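Beta-1,4-mannanase (Bacillus subtilis, PDB 2QHA) probably catalyses the random, endo-type hydrolysis of beta-1,4-mannosidic linkages in mannans, galactomannans and glucomannans, as a glycoside hydrolase of family 26. Local coordinates at residues A[1-6]-A[17-22]; A[9-14]-A[207-212]; A[30-35]-A[316-321]. One frame throughout, in Å; residues are numbered along the deposited sequence.

Contact 1: residues A[1-6]-A[17-22]; sequences HTVSPV and VMNWLA
Asn19, partly exposed on helix 12-22, takes hold of the extended N-terminal loop of residues 1-6 through the backbone of Val3. Its CB lies beside the chain, 3.5 Å from Val3 O. CG stands anti to the backbone N (chi1 -175°), which carries the amide out from the helix and across the side chain of Thr2 at about a right angle. At the tip the two amide atoms part company: OD1 accepts from Val3 N at 2.8 Å in a nearly straight bond (172° at the hydrogen), the donor tilted 34° out of the carbonyl plane, while ND2 donates to two waters, each of which in turn donates to His1 O. An asparagine suits this place because one flat group offers both an acceptor and a donor.

Beyond the amide the contact turns apolar: Val3 CG2 meets Ala22 CB at 3.8 Å, and the small Ala22 leaves room for both methyls of Val3 to lie against it. Farther along, the ring of Pro5 slides past Met18 in the opposite direction, Pro5 CG resting 3.8 Å from Met18 CB. Met18 bends at chi2 and chi3, and its SD reaches Ile212.

A leucine in place of Asn19 would probably leave Val3 N without its acceptor and the two waters without their amide donor, loosening that stretch of the loop.

Close by, His1 ND1 binds zinc together with His23 and Glu336, and Asn19 O accepts from His23 ND1. The chemistry implies that the amide of Asn19 and the apolar pairs together hold the N-terminus against the helix that is followed directly by His23, another zinc ligand.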
loop_
_atom_site.group_PDB
_atom_site.type_symbol
_atom_site.label_atom_id
_atom_site.label_comp_id
_atom_site.label_asym_id
_atom_site.label_seq_id
_atom_site.Cartn_x
_atom_site.Cartn_y
_atom_site.Cartn_z
ATOM N N HIS A 1 -21.843 13.389 3.732
ATOM C CA HIS A 1 -20.769 13.801 4.683
ATOM C C HIS A 1 -19.438 13.960 3.955
ATOM O O HIS A 1 -19.274 13.478 2.829
ATOM C CB HIS A 1 -20.649 12.781 5.824
ATOM C CG HIS A 1 -20.057 11.459 5.420
ATOM N ND1 HIS A 1 -20.203 10.912 4.160
ATOM C CD2 HIS A 1 -19.336 10.561 6.136
ATOM C CE1 HIS A 1 -19.588 9.743 4.114
ATOM N NE2 HIS A 1 -19.058 9.504 5.302
ATOM N N THR A 2 -18.493 14.635 4.597
ATOM C CA THR A 2 -17.149 14.768 4.043
ATOM C C THR A 2 -16.178 13.944 4.883
ATOM O O THR A 2 -16.157 14.049 6.110
ATOM C CB THR A 2 -16.701 16.263 3.892
ATOM O OG1 THR A 2 -15.339 16.330 3.441
ATOM C CG2 THR A 2 -16.844 17.035 5.191
ATOM N N VAL A 3 -15.405 13.094 4.210
ATOM C CA VAL A 3 -14.354 12.329 4.868
ATOM C C VAL A 3 -13.031 13.022 4.550
ATOM O O VAL A 3 -12.647 13.145 3.379
ATOM C CB VAL A 3 -14.345 10.851 4.409
ATOM C CG1 VAL A 3 -13.125 10.116 4.968
ATOM C CG2 VAL A 3 -15.641 10.155 4.815
ATOM N N SER A 4 -12.358 13.497 5.596
ATOM C CA SER A 4 -11.110 14.242 5.440
ATOM C C SER A 4 -9.892 13.356 5.632
ATOM O O SER A 4 -9.914 12.440 6.462
ATOM C CB SER A 4 -11.067 15.389 6.454
ATOM O OG SER A 4 -12.070 16.348 6.151
ATOM N N PRO A 5 -8.810 13.627 4.875
ATOM C CA PRO A 5 -7.540 12.981 5.227
ATOM C C PRO A 5 -7.174 13.240 6.692
ATOM O O PRO A 5 -7.525 14.294 7.243
ATOM C CB PRO A 5 -6.528 13.670 4.309
ATOM C CG PRO A 5 -7.337 14.112 3.124
ATOM C CD PRO A 5 -8.681 14.505 3.697
ATOM N N VAL A 6 -6.474 12.293 7.316
ATOM C CA VAL A 6 -6.031 12.485 8.700
ATOM C C VAL A 6 -5.061 13.661 8.847
ATOM O O VAL A 6 -4.997 14.280 9.909
ATOM C CB VAL A 6 -5.454 11.194 9.342
ATOM C CG1 VAL A 6 -6.544 10.135 9.477
ATOM C CG2 VAL A 6 -4.232 10.655 8.578
ATOM N N VAL A 17 -9.597 13.484 -3.451
ATOM C CA VAL A 17 -9.432 12.060 -3.725
ATOM C C VAL A 17 -9.844 11.185 -2.533
ATOM O O VAL A 17 -10.556 10.196 -2.707
ATOM C CB VAL A 17 -7.999 11.732 -4.199
ATOM C CG1 VAL A 17 -7.764 10.224 -4.215
ATOM C CG2 VAL A 17 -7.768 12.316 -5.585
ATOM N N MET A 18 -9.436 11.565 -1.325
ATOM C CA MET A 18 -9.761 10.765 -0.142
ATOM C C MET A 18 -11.275 10.695 0.080
ATOM O O MET A 18 -11.828 9.623 0.316
ATOM C CB MET A 18 -9.073 11.333 1.103
ATOM C CG MET A 18 -9.291 10.488 2.357
ATOM S SD MET A 18 -8.646 8.817 2.191
ATOM C CE MET A 18 -10.017 7.811 2.738
ATOM N N ASN A 19 -11.938 11.844 -0.001
ATOM C CA ASN A 19 -13.387 11.901 0.186
ATOM C C ASN A 19 -14.105 11.060 -0.873
ATOM O O ASN A 19 -15.039 10.307 -0.570
ATOM C CB ASN A 19 -13.858 13.359 0.144
ATOM C CG ASN A 19 -15.332 13.509 0.460
ATOM O OD1 ASN A 19 -15.814 13.010 1.474
ATOM N ND2 ASN A 19 -16.052 14.212 -0.404
ATOM N N TRP A 20 -13.633 11.167 -2.112
ATOM C CA TRP A 20 -14.213 10.431 -3.229
ATOM C C TRP A 20 -14.048 8.924 -3.011
ATOM O O TRP A 20 -15.005 8.160 -3.165
ATOM C CB TRP A 20 -13.569 10.905 -4.532
ATOM C CG TRP A 20 -14.090 10.281 -5.787
ATOM C CD1 TRP A 20 -15.140 10.715 -6.545
ATOM C CD2 TRP A 20 -13.572 9.116 -6.440
ATOM N NE1 TRP A 20 -15.306 9.892 -7.644
ATOM C CE2 TRP A 20 -14.353 8.904 -7.600
ATOM C CE3 TRP A 20 -12.516 8.235 -6.161
ATOM C CZ2 TRP A 20 -14.116 7.843 -8.473
ATOM C CZ3 TRP A 20 -12.275 7.181 -7.031
ATOM C CH2 TRP A 20 -13.080 6.985 -8.166
ATOM N N LEU A 21 -12.847 8.494 -2.628
ATOM C CA LEU A 21 -12.615 7.070 -2.371
ATOM C C LEU A 21 -13.541 6.533 -1.288
ATOM O O LEU A 21 -14.090 5.438 -1.411
ATOM C CB LEU A 21 -11.166 6.814 -1.959
ATOM C CG LEU A 21 -10.095 6.953 -3.038
ATOM C CD1 LEU A 21 -8.742 6.902 -2.361
ATOM C CD2 LEU A 21 -10.209 5.857 -4.102
ATOM N N ALA A 22 -13.702 7.298 -0.211
ATOM C CA ALA A 22 -14.497 6.842 0.924
ATOM C C ALA A 22 -15.960 6.573 0.574
ATOM O O ALA A 22 -16.601 5.730 1.210
ATOM C CB ALA A 22 -14.405 7.835 2.069
HETATM O O HOH W 1 -18.519 15.794 0.904
HETATM O O HOH W 2 -19.181 13.896 -0.033
#

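Contact 2: residues A[9-14]-A[207-212]; sequences NAQQTT and GLDHLI
Thr14 presses its methyl CG2 against Ile212 CG1 at 3.8 Å, the two side chains passing in opposite directions, while its OG1 comes within 3.3 Å of His210 CA. A beta-branched residue fits here because, with CG2 anti to the backbone N, the methyl faces the strand and the hydroxyl stays beside the backbone of His210. Around these three buried residues the chains lie close. Next to them is the backbone link: Asp209 O accepts from Gln11 N (2.8 Å, 167° at the hydrogen), and the same oxygen receives a CA-H...O contact from Ala10.

Toward solvent the contact loosens into water-mediated links. Asp209 turns its carboxylate across the aliphatic part of Gln11, Asp209 OD1 lying 3.3 Å from Gln11 CG, with the two side chains at about a right angle. One water donates to both Asp209 OD2 and Asn9 O; another accepts from Gln11 NE2 and donates to Asp209 OD2. Glu154 brings a like charge near Asp209 OD1, which might favour protonation of one of the two acids.

Gln11 is the N-cap of helix 12-22, so the contact fastens the start of that helix to the head of strand 211-215, beside strand 160-163 and helix 134-155.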
loop_
_atom_site.group_PDB
_atom_site.type_symbol
_atom_site.label_atom_id
_atom_site.label_comp_id
_atom_site.label_asym_id
_atom_site.label_seq_id
_atom_site.Cartn_x
_atom_site.Cartn_y
_atom_site.Cartn_z
ATOM N N ASN A 9 -3.723 19.327 7.040
ATOM C CA ASN A 9 -3.143 20.260 6.080
ATOM C C ASN A 9 -2.990 19.674 4.674
ATOM O O ASN A 9 -2.299 20.238 3.826
ATOM C CB ASN A 9 -1.825 20.803 6.630
ATOM C CG ASN A 9 -2.031 21.596 7.910
ATOM O OD1 ASN A 9 -1.467 21.273 8.955
ATOM N ND2 ASN A 9 -2.893 22.605 7.845
ATOM N N ALA A 10 -3.666 18.554 4.424
ATOM C CA ALA A 10 -3.623 17.924 3.101
ATOM C C ALA A 10 -3.975 18.896 1.979
ATOM O O ALA A 10 -4.874 19.736 2.119
ATOM C CB ALA A 10 -4.547 16.706 3.051
ATOM N N GLN A 11 -3.270 18.760 0.859
ATOM C CA GLN A 11 -3.577 19.504 -0.358
ATOM C C GLN A 11 -5.026 19.251 -0.771
ATOM O O GLN A 11 -5.580 18.176 -0.509
ATOM C CB GLN A 11 -2.643 19.072 -1.492
ATOM C CG GLN A 11 -1.199 19.513 -1.324
ATOM C CD GLN A 11 -0.320 19.120 -2.506
ATOM O OE1 GLN A 11 -0.619 18.173 -3.238
ATOM N NE2 GLN A 11 0.775 19.846 -2.694
ATOM N N GLN A 12 -5.623 20.228 -1.443
ATOM C CA GLN A 12 -7.000 20.115 -1.927
ATOM C C GLN A 12 -7.218 18.850 -2.763
ATOM O O GLN A 12 -8.219 18.156 -2.591
ATOM C CB GLN A 12 -7.385 21.364 -2.735
ATOM C CG GLN A 12 -8.823 21.353 -3.279
ATOM C CD GLN A 12 -9.847 21.160 -2.178
ATOM O OE1 GLN A 12 -9.990 22.001 -1.300
ATOM N NE2 GLN A 12 -10.548 20.033 -2.206
ATOM N N THR A 13 -6.291 18.543 -3.670
ATOM C CA THR A 13 -6.465 17.364 -4.519
ATOM C C THR A 13 -6.535 16.094 -3.680
ATOM O O THR A 13 -7.373 15.228 -3.921
ATOM C CB THR A 13 -5.360 17.272 -5.577
ATOM O OG1 THR A 13 -5.470 18.404 -6.453
ATOM C CG2 THR A 13 -5.476 15.988 -6.394
ATOM N N THR A 14 -5.662 16.002 -2.680
ATOM C CA THR A 14 -5.641 14.853 -1.787
ATOM C C THR A 14 -6.920 14.781 -0.950
ATOM O O THR A 14 -7.497 13.707 -0.793
ATOM C CB THR A 14 -4.362 14.876 -0.925
ATOM O OG1 THR A 14 -3.244 14.689 -1.797
ATOM C CG2 THR A 14 -4.357 13.767 0.128
ATOM N N GLY A 207 6.529 18.237 5.946
ATOM C CA GLY A 207 5.345 18.910 5.424
ATOM C C GLY A 207 4.738 18.261 4.196
ATOM O O GLY A 207 4.204 18.952 3.325
ATOM N N LEU A 208 4.807 16.935 4.122
ATOM C CA LEU A 208 4.267 16.225 2.966
ATOM C C LEU A 208 2.760 16.088 3.095
ATOM O O LEU A 208 2.262 15.326 3.931
ATOM C CB LEU A 208 4.943 14.867 2.806
ATOM C CG LEU A 208 6.452 14.952 2.527
ATOM C CD1 LEU A 208 7.089 13.573 2.611
ATOM C CD2 LEU A 208 6.745 15.586 1.168
ATOM N N ASP A 209 2.049 16.840 2.257
ATOM C CA ASP A 209 0.605 17.025 2.400
ATOM C C ASP A 209 -0.205 16.380 1.270
ATOM O O ASP A 209 -1.369 16.720 1.054
ATOM C CB ASP A 209 0.286 18.522 2.527
ATOM C CG ASP A 209 0.902 19.354 1.426
ATOM O OD1 ASP A 209 1.483 18.783 0.481
ATOM O OD2 ASP A 209 0.788 20.597 1.501
ATOM N N HIS A 210 0.422 15.440 0.571
ATOM C CA HIS A 210 -0.200 14.739 -0.554
ATOM C C HIS A 210 -0.351 13.240 -0.299
ATOM O O HIS A 210 -0.602 12.473 -1.233
ATOM C CB HIS A 210 0.628 14.964 -1.817
ATOM C CG HIS A 210 1.998 14.364 -1.749
ATOM N ND1 HIS A 210 2.804 14.462 -0.632
ATOM C CD2 HIS A 210 2.712 13.671 -2.667
ATOM C CE1 HIS A 210 3.951 13.852 -0.868
ATOM N NE2 HIS A 210 3.919 13.357 -2.092
ATOM N N LEU A 211 -0.227 12.830 0.964
ATOM C CA LEU A 211 -0.214 11.414 1.326
ATOM C C LEU A 211 -1.517 10.957 1.956
ATOM O O LEU A 211 -2.074 11.624 2.845
ATOM C CB LEU A 211 0.946 11.100 2.292
ATOM C CG LEU A 211 2.352 11.504 1.835
ATOM C CD1 LEU A 211 3.428 11.181 2.884
ATOM C CD2 LEU A 211 2.693 10.840 0.507
ATOM N N ILE A 212 -1.977 9.800 1.488
ATOM C CA ILE A 212 -3.106 9.076 2.052
ATOM C C ILE A 212 -2.495 7.821 2.671
ATOM O O ILE A 212 -1.866 7.013 1.968
ATOM C CB ILE A 212 -4.131 8.713 0.949
ATOM C CG1 ILE A 212 -4.819 9.983 0.430
ATOM C CG2 ILE A 212 -5.139 7.686 1.473
ATOM C CD1 ILE A 212 -5.665 9.777 -0.831
HETATM O O HOH W 3 -1.476 22.167 2.329
HETATM O O HOH W 4 1.119 22.023 -0.696
#

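Contact 3: residues A[30-35]-A[316-321]; sequences NRVLSG and DSWTLN
Val32 pairs with Thr319 and Leu33 with Leu320 in a short parallel ladder. Leu320 N donates to Val32 O at 2.8 Å, and Leu320 O in turn accepts from Ser34 N at 3.0 Å. Just ahead, Trp318 O is gripped twice, by Arg31 N and Val32 N, which reach it from opposite faces of its carbonyl plane, and Asn30 N donates to Ser317 O. The type I turn from Asp316 to Thr319 leads into the pairing; Asp316 OD2 closes an Asx turn with Trp318 N.

Outside the ladder, Arg31 lies alongside Trp318, pointing the same way. Its guanidinium sits flat over the six-membered ring, planes at 9° and Arg31 CZ 3.8 Å from the ring centroid, a cation-pi stack; CD adds a CH-pi contact over the same face. The long, flat-ended arginine suits this neighbour, and NH1 also donates to Pro290 O, which holds the group against turning. Val32 CG2 comes to the ring edge. On the sheet face of Leu33, Leu320 CD1 touches Leu33 CD1 at 4.1 Å. Leu320 CD2 reaches Asn30 CB at 3.6 Å.

Strand 319-320 thus lies in parallel beside the start of strand 32-40 of the TIM barrel, which also pairs with strands 292-297 and 63-70; Trp20 of helix 12-22 packs on both leucines, while Lys286 and Ile282 of helix 278-288 meet Trp318 and Thr319.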
loop_
_atom_site.group_PDB
_atom_site.type_symbol
_atom_site.label_atom_id
_atom_site.label_comp_id
_atom_site.label_asym_id
_atom_site.label_seq_id
_atom_site.Cartn_x
_atom_site.Cartn_y
_atom_site.Cartn_z
ATOM N N ASN A 30 -19.259 0.565 -10.434
ATOM C CA ASN A 30 -18.136 1.498 -10.533
ATOM C C ASN A 30 -17.634 1.904 -9.141
ATOM O O ASN A 30 -17.547 3.093 -8.814
ATOM C CB ASN A 30 -18.558 2.730 -11.354
ATOM C CG ASN A 30 -18.859 2.388 -12.802
ATOM O OD1 ASN A 30 -18.419 1.360 -13.318
ATOM N ND2 ASN A 30 -19.622 3.255 -13.464
ATOM N N ARG A 31 -17.294 0.907 -8.328
ATOM C CA ARG A 31 -17.066 1.134 -6.899
ATOM C C ARG A 31 -15.828 0.436 -6.318
ATOM O O ARG A 31 -15.601 0.500 -5.110
ATOM C CB ARG A 31 -18.325 0.771 -6.097
ATOM C CG ARG A 31 -18.889 -0.625 -6.366
ATOM C CD ARG A 31 -20.154 -0.844 -5.551
ATOM N NE ARG A 31 -19.848 -1.207 -4.169
ATOM C CZ ARG A 31 -20.767 -1.547 -3.263
ATOM N NH1 ARG A 31 -20.395 -1.898 -2.039
ATOM N NH2 ARG A 31 -22.059 -1.538 -3.583
ATOM N N VAL A 32 -15.038 -0.226 -7.162
ATOM C CA VAL A 32 -13.795 -0.870 -6.726
ATOM C C VAL A 32 -12.720 -0.541 -7.748
ATOM O O VAL A 32 -12.817 -0.971 -8.899
ATOM C CB VAL A 32 -13.934 -2.415 -6.649
ATOM C CG1 VAL A 32 -12.634 -3.069 -6.213
ATOM C CG2 VAL A 32 -15.054 -2.848 -5.718
ATOM N N LEU A 33 -11.700 0.217 -7.348
ATOM C CA LEU A 33 -10.604 0.522 -8.261
ATOM C C LEU A 33 -9.720 -0.694 -8.454
ATOM O O LEU A 33 -9.381 -1.399 -7.488
ATOM C CB LEU A 33 -9.758 1.706 -7.775
ATOM C CG LEU A 33 -10.217 3.123 -8.119
ATOM C CD1 LEU A 33 -11.564 3.438 -7.482
ATOM C CD2 LEU A 33 -9.170 4.138 -7.670
ATOM N N SER A 34 -9.359 -0.956 -9.709
ATOM C CA SER A 34 -8.353 -1.955 -9.995
ATOM C C SER A 34 -6.965 -1.417 -9.675
ATOM O O SER A 34 -6.750 -0.204 -9.609
ATOM C CB SER A 34 -8.416 -2.363 -11.465
ATOM O OG SER A 34 -8.223 -1.219 -12.293
ATOM N N GLY A 35 -6.026 -2.326 -9.466
ATOM C CA GLY A 35 -4.681 -1.916 -9.099
ATOM C C GLY A 35 -3.674 -2.977 -9.447
ATOM O O GLY A 35 -3.986 -4.171 -9.435
ATOM N N ASP A 316 -15.964 -6.367 -14.735
ATOM C CA ASP A 316 -17.091 -6.422 -13.826
ATOM C C ASP A 316 -17.722 -5.035 -13.701
ATOM O O ASP A 316 -17.013 -4.021 -13.717
ATOM C CB ASP A 316 -16.645 -6.913 -12.447
ATOM C CG ASP A 316 -17.812 -7.327 -11.590
ATOM O OD1 ASP A 316 -18.142 -8.530 -11.608
ATOM O OD2 ASP A 316 -18.419 -6.453 -10.930
ATOM N N SER A 317 -19.044 -4.985 -13.550
ATOM C CA SER A 317 -19.724 -3.703 -13.400
ATOM C C SER A 317 -19.191 -2.899 -12.212
ATOM O O SER A 317 -19.290 -1.681 -12.208
ATOM C CB SER A 317 -21.245 -3.882 -13.298
ATOM O OG SER A 317 -21.631 -4.402 -12.041
ATOM N N TRP A 318 -18.610 -3.581 -11.226
ATOM C CA TRP A 318 -18.107 -2.890 -10.038
ATOM C C TRP A 318 -16.740 -2.262 -10.236
ATOM O O TRP A 318 -16.376 -1.366 -9.487
ATOM C CB TRP A 318 -18.021 -3.851 -8.856
ATOM C CG TRP A 318 -19.322 -4.086 -8.150
ATOM C CD1 TRP A 318 -20.568 -4.159 -8.711
ATOM C CD2 TRP A 318 -19.500 -4.327 -6.747
ATOM N NE1 TRP A 318 -21.511 -4.417 -7.742
ATOM C CE2 TRP A 318 -20.887 -4.523 -6.526
ATOM C CE3 TRP A 318 -18.626 -4.377 -5.652
ATOM C CZ2 TRP A 318 -21.422 -4.768 -5.248
ATOM C CZ3 TRP A 318 -19.150 -4.629 -4.388
ATOM C CH2 TRP A 318 -20.537 -4.820 -4.195
ATOM N N THR A 319 -15.976 -2.736 -11.220
ATOM C CA THR A 319 -14.568 -2.342 -11.331
ATOM C C THR A 319 -14.394 -0.994 -12.028
ATOM O O THR A 319 -15.044 -0.728 -13.045
ATOM C CB THR A 319 -13.755 -3.440 -12.046
ATOM O OG1 THR A 319 -13.988 -4.679 -11.377
ATOM C CG2 THR A 319 -12.255 -3.128 -12.032
ATOM N N LEU A 320 -13.521 -0.150 -11.470
ATOM C CA LEU A 320 -13.120 1.111 -12.091
ATOM C C LEU A 320 -11.660 1.056 -12.488
ATOM O O LEU A 320 -10.791 0.738 -11.669
ATOM C CB LEU A 320 -13.321 2.287 -11.144
ATOM C CG LEU A 320 -14.692 2.934 -11.067
ATOM C CD1 LEU A 320 -14.658 4.050 -10.039
ATOM C CD2 LEU A 320 -15.163 3.469 -12.428
ATOM N N ASN A 321 -11.400 1.387 -13.748
ATOM C CA ASN A 321 -10.066 1.309 -14.317
ATOM C C ASN A 321 -9.467 2.685 -14.585
ATOM O O ASN A 321 -10.120 3.707 -14.371
ATOM C CB ASN A 321 -10.112 0.435 -15.570
ATOM C CG ASN A 321 -10.614 -0.957 -15.262
ATOM O OD1 ASN A 321 -11.522 -1.491 -15.925
ATOM N ND2 ASN A 321 -10.045 -1.553 -14.225
#

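Contacts 1 and 2 both use helix 12-22 and touch through Met18 SD on Ile212 CG2 and Pro5 CG on Ala10 CB, so the helix is pinned along its length, at its start by the loop before strand 211-215 and farther on by the N-terminal loop. Contact 3 meets contact 1 where Trp20 packs on Leu33 and Leu320, while contacts 2 and 3 stay about 10 Å apart at their nearest atoms yet reach the same sheet. Contact 1 is partly buried and leans on a side-chain amide and waters beside the zinc site; contact 2 is buried, with a carboxylate bridged by waters at its edge; contact 3, also buried, relies on backbone pairing.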